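Local structure of probable FAD-dependent oxidoreductase PA4991 (5EZ7) at residues A[23-27]-A[167-171]; A[185-189]-A[337-341]; A[237-241]-A[266-270]; A[308-312]-A[388-392]. The protein binds one FAD per subunit and probably works as an FAD-dependent oxidoreductase of the DAO family, on a physiological substrate that is still unknown. All coordinates share one frame. Residue numbers count along the deposited sequence, not the author numbering.

Contact 1: A[23-27]-A[167-171]; sequences NARLR and LAGDS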
# COMPACT_ATOMS: atom_id res chain seq x y z
N ASN A 23 -0.93 -8.77 -9.99
CA ASN A 23 -1.69 -8.94 -11.23
C ASN A 23 -0.88 -8.44 -12.43
O ASN A 23 -0.83 -9.07 -13.47
CB ASN A 23 -3.02 -8.22 -11.14
CG ASN A 23 -3.98 -8.55 -12.28
OD1 ASN A 23 -4.18 -9.73 -12.59
ND2 ASN A 23 -4.61 -7.54 -12.85
N ALA A 24 -0.24 -7.29 -12.27
CA ALA A 24 0.48 -6.71 -13.36
C ALA A 24 1.71 -7.57 -13.77
O ALA A 24 1.96 -7.75 -14.95
CB ALA A 24 0.90 -5.31 -12.99
N ARG A 25 2.44 -8.06 -12.79
CA ARG A 25 3.52 -9.00 -13.01
C ARG A 25 3.10 -10.28 -13.77
O ARG A 25 3.77 -10.71 -14.73
CB ARG A 25 4.15 -9.39 -11.66
CG ARG A 25 5.04 -8.28 -11.06
CD ARG A 25 6.49 -8.28 -11.59
NE ARG A 25 7.13 -9.53 -11.14
CZ ARG A 25 7.59 -9.76 -9.90
NH1 ARG A 25 7.61 -8.82 -8.92
NH2 ARG A 25 8.07 -10.96 -9.62
N LEU A 26 1.97 -10.88 -13.35
CA LEU A 26 1.50 -12.12 -13.92
C LEU A 26 1.10 -11.96 -15.39
O LEU A 26 1.55 -12.75 -16.27
CB LEU A 26 0.36 -12.70 -13.10
CG LEU A 26 0.79 -13.29 -11.75
CD1 LEU A 26 -0.40 -13.73 -10.94
CD2 LEU A 26 1.77 -14.45 -11.84
N ARG A 27 0.31 -10.92 -15.67
CA ARG A 27 -0.06 -10.57 -17.03
C ARG A 27 1.14 -10.30 -17.90
O ARG A 27 1.17 -10.69 -19.06
CB ARG A 27 -0.87 -9.31 -17.01
CG ARG A 27 -2.25 -9.53 -16.47
CD ARG A 27 -3.01 -8.20 -16.53
NE ARG A 27 -3.57 -7.95 -17.85
CZ ARG A 27 -4.57 -8.67 -18.36
NH1 ARG A 27 -5.12 -9.69 -17.69
NH2 ARG A 27 -5.04 -8.35 -19.54
N LEU A 167 -2.69 -1.34 -16.32
CA LEU A 167 -1.93 -2.60 -16.60
C LEU A 167 -2.73 -3.88 -16.40
O LEU A 167 -2.37 -4.91 -16.93
CB LEU A 167 -0.65 -2.67 -15.75
CG LEU A 167 0.40 -1.63 -16.14
CD1 LEU A 167 1.54 -1.65 -15.15
CD2 LEU A 167 0.92 -1.85 -17.54
N ALA A 168 -3.81 -3.79 -15.61
CA ALA A 168 -4.74 -4.89 -15.40
C ALA A 168 -5.53 -5.19 -16.62
O ALA A 168 -6.01 -6.30 -16.75
CB ALA A 168 -5.70 -4.59 -14.27
N GLY A 169 -5.74 -4.18 -17.46
CA GLY A 169 -6.58 -4.34 -18.66
C GLY A 169 -8.00 -4.79 -18.30
O GLY A 169 -8.66 -4.21 -17.42
N ASP A 170 -8.44 -5.88 -18.93
CA ASP A 170 -9.80 -6.43 -18.76
C ASP A 170 -9.93 -7.42 -17.60
O ASP A 170 -11.02 -7.97 -17.38
CB ASP A 170 -10.25 -7.12 -20.05
CG ASP A 170 -9.24 -8.15 -20.54
OD1 ASP A 170 -8.05 -7.76 -20.58
OD2 ASP A 170 -9.62 -9.29 -20.90
N SER A 171 -8.86 -7.64 -16.84
CA SER A 171 -8.90 -8.59 -15.73
C SER A 171 -9.77 -8.13 -14.54
O SER A 171 -10.14 -8.95 -13.71
CB SER A 171 -7.48 -8.95 -15.24
OG SER A 171 -6.77 -7.85 -14.69
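Start at Asn23, on helix 17-28: its side chain points at the turn 167-171, and ND2 donates a hydrogen bond to Ser171 OG at 2.9 Å, close to linear, while OD1 bonds to Thr33 on the neighbouring strand 33-37. Ser171 OG passes the chain of bonds on to the carbonyl of its own turn, Ala168 O, at 2.7 Å. One residue further, Ala24 makes the apolar part of the contact, its CB 4.1 Å from Leu167 CB. Arg25 and Leu26 turn to the other flank and pack on helix 350-364. Arg27 comes back to the turn, laying its guanidinium along the end of helix 157-168; NH2 forms a salt bridge with Asp170 OD1 at 3.2 Å, with a weak hydrogen bond. Gly169, at positive phi, takes the backbone out of the helix here. After the short loop 169-171 the chain enters strand 172-174, which runs parallel to 33-37. Helix 17-28, carrying FAD-binding Ala18, follows a GxGxxG-like turn, consistent with packing inside a Rossmann-type dinucleotide-binding fold.

Contact 2: A[185-189]-A[337-341]; sequences RELAG and GRLLV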
# COMPACT_ATOMS: atom_id res chain seq x y z
N ARG A 185 -12.34 -32.18 -2.51
CA ARG A 185 -11.70 -31.33 -1.52
C ARG A 185 -10.86 -30.21 -2.15
O ARG A 185 -10.50 -29.27 -1.48
CB ARG A 185 -10.92 -32.21 -0.53
CG ARG A 185 -11.81 -33.24 0.19
CD ARG A 185 -13.02 -32.58 0.90
NE ARG A 185 -13.77 -33.45 1.82
CZ ARG A 185 -13.38 -33.81 3.05
NH1 ARG A 185 -12.21 -33.42 3.55
NH2 ARG A 185 -14.17 -34.59 3.80
N GLU A 186 -10.63 -30.28 -3.46
CA GLU A 186 -9.75 -29.35 -4.18
C GLU A 186 -10.48 -27.99 -4.43
O GLU A 186 -11.69 -27.97 -4.68
CB GLU A 186 -9.31 -30.01 -5.52
CG GLU A 186 -7.87 -29.77 -5.97
CD GLU A 186 -7.67 -29.72 -7.51
OE1 GLU A 186 -6.95 -30.61 -8.06
OE2 GLU A 186 -8.18 -28.77 -8.17
N LEU A 187 -9.76 -26.88 -4.33
CA LEU A 187 -10.30 -25.56 -4.68
C LEU A 187 -10.09 -25.24 -6.15
O LEU A 187 -8.99 -24.94 -6.58
CB LEU A 187 -9.65 -24.48 -3.81
CG LEU A 187 -10.23 -23.08 -4.00
CD1 LEU A 187 -11.66 -22.99 -3.48
CD2 LEU A 187 -9.33 -22.06 -3.31
N ALA A 188 -11.16 -25.33 -6.93
CA ALA A 188 -11.07 -25.18 -8.38
C ALA A 188 -11.23 -23.70 -8.83
O ALA A 188 -11.08 -23.37 -10.00
CB ALA A 188 -12.13 -26.05 -9.05
N GLY A 189 -11.55 -22.82 -7.89
CA GLY A 189 -11.90 -21.46 -8.23
C GLY A 189 -12.83 -20.88 -7.21
O GLY A 189 -12.86 -21.35 -6.06
N GLY A 337 -3.18 -26.25 -0.43
CA GLY A 337 -3.62 -26.75 -1.71
C GLY A 337 -3.36 -25.69 -2.78
O GLY A 337 -2.26 -25.18 -2.89
N ARG A 338 -4.41 -25.31 -3.50
CA ARG A 338 -4.28 -24.34 -4.59
C ARG A 338 -4.52 -22.89 -4.14
O ARG A 338 -4.65 -21.99 -4.98
CB ARG A 338 -5.26 -24.71 -5.69
CG ARG A 338 -5.47 -26.21 -5.77
CD ARG A 338 -5.60 -26.73 -7.14
NE ARG A 338 -6.58 -26.01 -7.93
CZ ARG A 338 -6.86 -26.32 -9.19
NH1 ARG A 338 -6.21 -27.36 -9.74
NH2 ARG A 338 -7.74 -25.61 -9.89
N LEU A 339 -4.59 -22.69 -2.83
CA LEU A 339 -4.88 -21.40 -2.25
C LEU A 339 -3.58 -20.80 -1.78
O LEU A 339 -2.76 -21.47 -1.14
CB LEU A 339 -5.82 -21.52 -1.09
CG LEU A 339 -6.18 -20.18 -0.45
CD1 LEU A 339 -7.19 -19.42 -1.29
CD2 LEU A 339 -6.72 -20.43 0.96
N LEU A 340 -3.39 -19.54 -2.16
CA LEU A 340 -2.22 -18.77 -1.75
C LEU A 340 -2.79 -17.55 -1.09
O LEU A 340 -3.78 -17.04 -1.54
CB LEU A 340 -1.37 -18.38 -2.95
CG LEU A 340 -0.59 -19.54 -3.58
CD1 LEU A 340 -0.22 -19.25 -5.01
CD2 LEU A 340 0.69 -19.87 -2.83
N VAL A 341 -2.18 -17.09 -0.02
CA VAL A 341 -2.75 -16.03 0.77
C VAL A 341 -1.66 -15.26 1.51
O VAL A 341 -0.72 -15.86 2.10
CB VAL A 341 -3.76 -16.61 1.80
CG1 VAL A 341 -3.14 -17.77 2.63
CG2 VAL A 341 -4.30 -15.52 2.72
O HOH W 1 -6.81 -26.89 -3.09
O HOH W 2 -7.47 -22.96 -7.86
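Few direct bonds join these two segments, and one arginine and two waters do most of the polar work. Arg338 NE donates to Leu187 O at 3.0 Å. Leu187 O takes a second hydrogen bond, at 2.8 Å, from water 2, which in turn accepts a weak one from Arg338 NH2 at 3.3 Å. The backbone amides are bridged as well: water 1 accepts from Leu187 N at 3.2 Å and from Arg338 N at 2.9 Å, so two donors that cannot bond each other share one acceptor. Glu186 OE2 sits 2.9 Å from Arg338 NH1, but over the face of the guanidinium, so this salt bridge is one of charge alone. Beneath the polar layer, Leu187 CD2 meets Leu339 CD1 at 4.0 Å. The contact joins two sheets: strand 186-192 belongs to a four-stranded one and pairs with 178-183, where Ala188 and Gly189 form a classic beta bulge opposite Leu181. Strand 339-343 lies beside 201-204 in the Rossmann-type sheet, with Leu339 packed against Leu214 of helix 210-216.

Contact 3: A[237-241]-A[266-270]; sequences ATLKP and QSVWY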
# COMPACT_ATOMS: atom_id res chain seq x y z
N ALA A 237 -3.20 26.58 2.98
CA ALA A 237 -2.50 27.25 1.90
C ALA A 237 -1.00 27.47 2.18
O ALA A 237 -0.22 27.61 1.25
CB ALA A 237 -3.17 28.63 1.67
N THR A 238 -0.62 27.58 3.44
CA THR A 238 0.73 28.03 3.83
C THR A 238 1.76 26.89 3.90
O THR A 238 2.95 27.13 4.15
CB THR A 238 0.70 28.77 5.22
OG1 THR A 238 0.14 27.91 6.22
CG2 THR A 238 -0.11 30.04 5.15
N LEU A 239 1.32 25.66 3.70
CA LEU A 239 2.22 24.54 3.87
C LEU A 239 3.28 24.53 2.75
O LEU A 239 3.04 25.04 1.69
CB LEU A 239 1.47 23.21 3.92
CG LEU A 239 0.33 23.17 4.91
CD1 LEU A 239 -0.31 21.78 4.82
CD2 LEU A 239 0.75 23.49 6.33
N LYS A 240 4.47 24.05 3.08
CA LYS A 240 5.54 23.88 2.13
C LYS A 240 5.86 22.39 2.09
O LYS A 240 5.73 21.69 3.12
CB LYS A 240 6.75 24.72 2.52
CG LYS A 240 6.44 26.21 2.56
CD LYS A 240 7.69 27.06 2.40
CE LYS A 240 7.43 28.57 2.47
NZ LYS A 240 7.45 29.09 3.88
N PRO A 241 6.25 21.88 0.91
CA PRO A 241 6.50 20.44 0.79
C PRO A 241 7.59 19.91 1.78
O PRO A 241 8.61 20.56 2.02
CB PRO A 241 6.91 20.24 -0.66
CG PRO A 241 6.69 21.54 -1.35
CD PRO A 241 6.49 22.62 -0.35
N GLN A 266 -4.41 23.76 -2.53
CA GLN A 266 -3.80 23.70 -1.22
C GLN A 266 -3.03 22.39 -1.13
O GLN A 266 -2.93 21.66 -2.13
CB GLN A 266 -4.88 23.83 -0.15
CG GLN A 266 -5.53 25.20 -0.16
CD GLN A 266 -6.41 25.50 1.05
OE1 GLN A 266 -6.48 24.74 2.04
NE2 GLN A 266 -7.07 26.64 0.98
N SER A 267 -2.45 22.14 0.05
CA SER A 267 -1.71 20.93 0.37
C SER A 267 -2.20 20.39 1.64
O SER A 267 -2.83 21.09 2.42
CB SER A 267 -0.25 21.20 0.60
OG SER A 267 0.26 21.93 -0.47
N VAL A 268 -1.84 19.14 1.88
CA VAL A 268 -2.13 18.50 3.13
C VAL A 268 -0.85 17.85 3.62
O VAL A 268 -0.16 17.18 2.86
CB VAL A 268 -3.25 17.44 3.00
CG1 VAL A 268 -3.50 16.73 4.32
CG2 VAL A 268 -4.54 18.08 2.50
N TRP A 269 -0.55 18.08 4.90
CA TRP A 269 0.51 17.37 5.60
C TRP A 269 -0.14 16.21 6.32
O TRP A 269 -1.01 16.41 7.15
CB TRP A 269 1.19 18.24 6.67
CG TRP A 269 2.26 19.16 6.21
CD1 TRP A 269 2.91 19.13 5.01
CD2 TRP A 269 2.85 20.22 6.97
NE1 TRP A 269 3.86 20.12 4.97
CE2 TRP A 269 3.85 20.80 6.16
CE3 TRP A 269 2.63 20.74 8.26
CZ2 TRP A 269 4.63 21.90 6.60
CZ3 TRP A 269 3.41 21.83 8.70
CH2 TRP A 269 4.39 22.38 7.87
N TYR A 270 0.34 15.02 6.03
CA TYR A 270 -0.16 13.78 6.57
C TYR A 270 0.87 13.29 7.59
O TYR A 270 2.05 13.11 7.24
CB TYR A 270 -0.31 12.81 5.40
CG TYR A 270 -1.09 11.55 5.65
CD1 TYR A 270 -2.12 11.49 6.56
CD2 TYR A 270 -0.82 10.40 4.89
CE1 TYR A 270 -2.84 10.30 6.75
CE2 TYR A 270 -1.53 9.23 5.08
CZ TYR A 270 -2.54 9.18 6.02
OH TYR A 270 -3.26 8.01 6.21
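Apolar packing carries most of this contact, and Leu239 is at its centre. Its side chain points from the loop 237-241 onto the start of strand 267-272, where Leu239 CD2 sits 3.8 Å from the centroid of the six-membered ring of Trp269 and only 8° off the ring normal, a clear CH-pi contact over the face. The other methyl, CD1, lies against the strand backbone, 3.5 Å from Ser267 O and 3.7 Å from Trp269 N, while Leu239 CB approaches Ser267 CB at 4.2 Å. The polar part is a single hydrogen bond: at the edge of the indole, Trp269 NE1 donates to the carbonyl Lys240 O at 3.1 Å. Trp269 is therefore held by one loop in two ways, through a ring face on a leucine and a ring edge on the next residue's carbonyl. At the far end, Ala237 and Gln266 are merely neighbours, with Ala237 N 3.9 Å from Gln266 OE1. Strand 267-272 runs between 255-261 and 224-236, and the loop, which leads from 224-236 to 244-246, folds over one face of this large sheet; Tyr270, two residues beyond Val268, touches the FAD.

Contact 4: A[308-312]-A[388-392]; sequences AQWAT and EVAFA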
# COMPACT_ATOMS: atom_id res chain seq x y z
N ALA A 308 -5.50 26.66 9.28
CA ALA A 308 -5.47 25.32 8.80
C ALA A 308 -6.73 24.59 9.17
O ALA A 308 -7.35 24.88 10.19
CB ALA A 308 -4.28 24.59 9.35
N GLN A 309 -7.12 23.63 8.35
CA GLN A 309 -8.12 22.66 8.78
C GLN A 309 -7.41 21.39 9.23
O GLN A 309 -6.35 21.07 8.70
CB GLN A 309 -9.08 22.33 7.66
CG GLN A 309 -9.89 23.49 7.13
CD GLN A 309 -10.58 23.03 5.88
OE1 GLN A 309 -10.02 23.13 4.80
NE2 GLN A 309 -11.71 22.36 6.05
N TRP A 310 -8.05 20.68 10.17
CA TRP A 310 -7.49 19.55 10.88
C TRP A 310 -8.49 18.41 10.90
O TRP A 310 -9.66 18.61 11.19
CB TRP A 310 -7.21 19.89 12.33
CG TRP A 310 -6.24 20.98 12.51
CD1 TRP A 310 -6.52 22.33 12.52
CD2 TRP A 310 -4.84 20.85 12.76
NE1 TRP A 310 -5.36 23.03 12.75
CE2 TRP A 310 -4.32 22.15 12.89
CE3 TRP A 310 -3.97 19.76 12.88
CZ2 TRP A 310 -2.97 22.39 13.12
CZ3 TRP A 310 -2.63 20.00 13.11
CH2 TRP A 310 -2.15 21.30 13.23
N ALA A 311 -8.01 17.21 10.61
CA ALA A 311 -8.81 16.00 10.74
C ALA A 311 -7.91 14.84 11.16
O ALA A 311 -6.69 14.94 11.12
CB ALA A 311 -9.47 15.71 9.39
N THR A 312 -8.50 13.73 11.57
CA THR A 312 -7.73 12.54 11.84
C THR A 312 -8.35 11.36 11.13
O THR A 312 -9.49 11.43 10.64
CB THR A 312 -7.58 12.25 13.32
OG1 THR A 312 -8.76 11.61 13.79
CG2 THR A 312 -7.29 13.55 14.09
N GLU A 388 -8.92 14.29 0.15
CA GLU A 388 -10.00 14.85 -0.67
C GLU A 388 -11.36 14.64 -0.02
O GLU A 388 -12.20 15.51 -0.09
CB GLU A 388 -9.94 14.36 -2.12
CG GLU A 388 -8.67 14.83 -2.87
CD GLU A 388 -8.59 16.36 -3.12
OE1 GLU A 388 -7.46 16.83 -3.45
OE2 GLU A 388 -9.61 17.10 -3.02
N VAL A 389 -11.56 13.55 0.69
CA VAL A 389 -12.87 13.27 1.31
C VAL A 389 -13.06 14.01 2.65
O VAL A 389 -14.15 14.47 2.97
CB VAL A 389 -13.08 11.74 1.50
CG1 VAL A 389 -14.49 11.44 2.04
CG2 VAL A 389 -12.84 10.99 0.18
N ALA A 390 -11.98 14.14 3.43
CA ALA A 390 -12.08 14.70 4.80
C ALA A 390 -12.28 16.22 4.81
O ALA A 390 -12.87 16.76 5.72
CB ALA A 390 -10.86 14.30 5.64
N PHE A 391 -11.78 16.93 3.82
CA PHE A 391 -11.99 18.36 3.75
C PHE A 391 -12.94 18.73 2.62
O PHE A 391 -13.51 19.82 2.63
CB PHE A 391 -10.64 19.05 3.60
CG PHE A 391 -9.63 18.64 4.66
CD1 PHE A 391 -9.77 19.05 5.99
CD2 PHE A 391 -8.55 17.81 4.34
CE1 PHE A 391 -8.86 18.67 6.96
CE2 PHE A 391 -7.64 17.42 5.32
CZ PHE A 391 -7.79 17.86 6.63
N ALA A 392 -13.15 17.80 1.67
CA ALA A 392 -13.77 18.12 0.35
C ALA A 392 -14.44 16.91 -0.34
O ALA A 392 -15.66 16.82 -0.41
CB ALA A 392 -12.71 18.73 -0.58
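Phe391, the penultimate residue of the chain, lays its ring against strand 309-320, spanning Gln309 to Ala311. Its CE1 is 3.7 Å from Gln309 CB and 3.9 Å from the backbone amide Trp310 N, and its CZ reaches Ala311 CB at 3.9 Å. The ring meets all three obliquely. Ala390 adds a smaller touch, with its CB 4.2 Å from Ala311 CB. Gln309 and Ala311 both point toward the C-terminal tail, whereas Trp310 between them points away, to the opposite side of the strand, where it packs on helix 285-299 and makes a cation-pi contact with Arg293. The tail follows helix 386-389 and lies over the outermost strand of the eight-stranded sheet, also touching the adjoining strand 224-236: Ala390 on Met233 and Phe391 on Lys235. No hydrogen bond crosses between the two segments. Between them the chemistry is all van der Waals, a phenyl ring and a methyl group fitted against the strand in a small surface contact without any directional bond.

Contact 1 lies in the Rossmann-type part, and contact 2 joins the sheet of that part to the four-stranded one; their centres are 21 Å apart and their nearest atoms about 8 Å apart. Contacts 3 and 4 share the eight-stranded sheet, centres 12 Å apart, and touch where Val268 CG2 meets Phe391 CE2 at 4.2 Å: Val268 faces away from the loop 237-241, so the two contacts cover opposite faces of that sheet. Contact 2 lies across the chain's centre from both, 47 Å from contact 3 between centres. Contact 1 lies beside the FAD, the side chain of Asn23 about 11 Å from it; those of Leu339 and Val268 are about 12 Å away, and Ala390's about 13 Å.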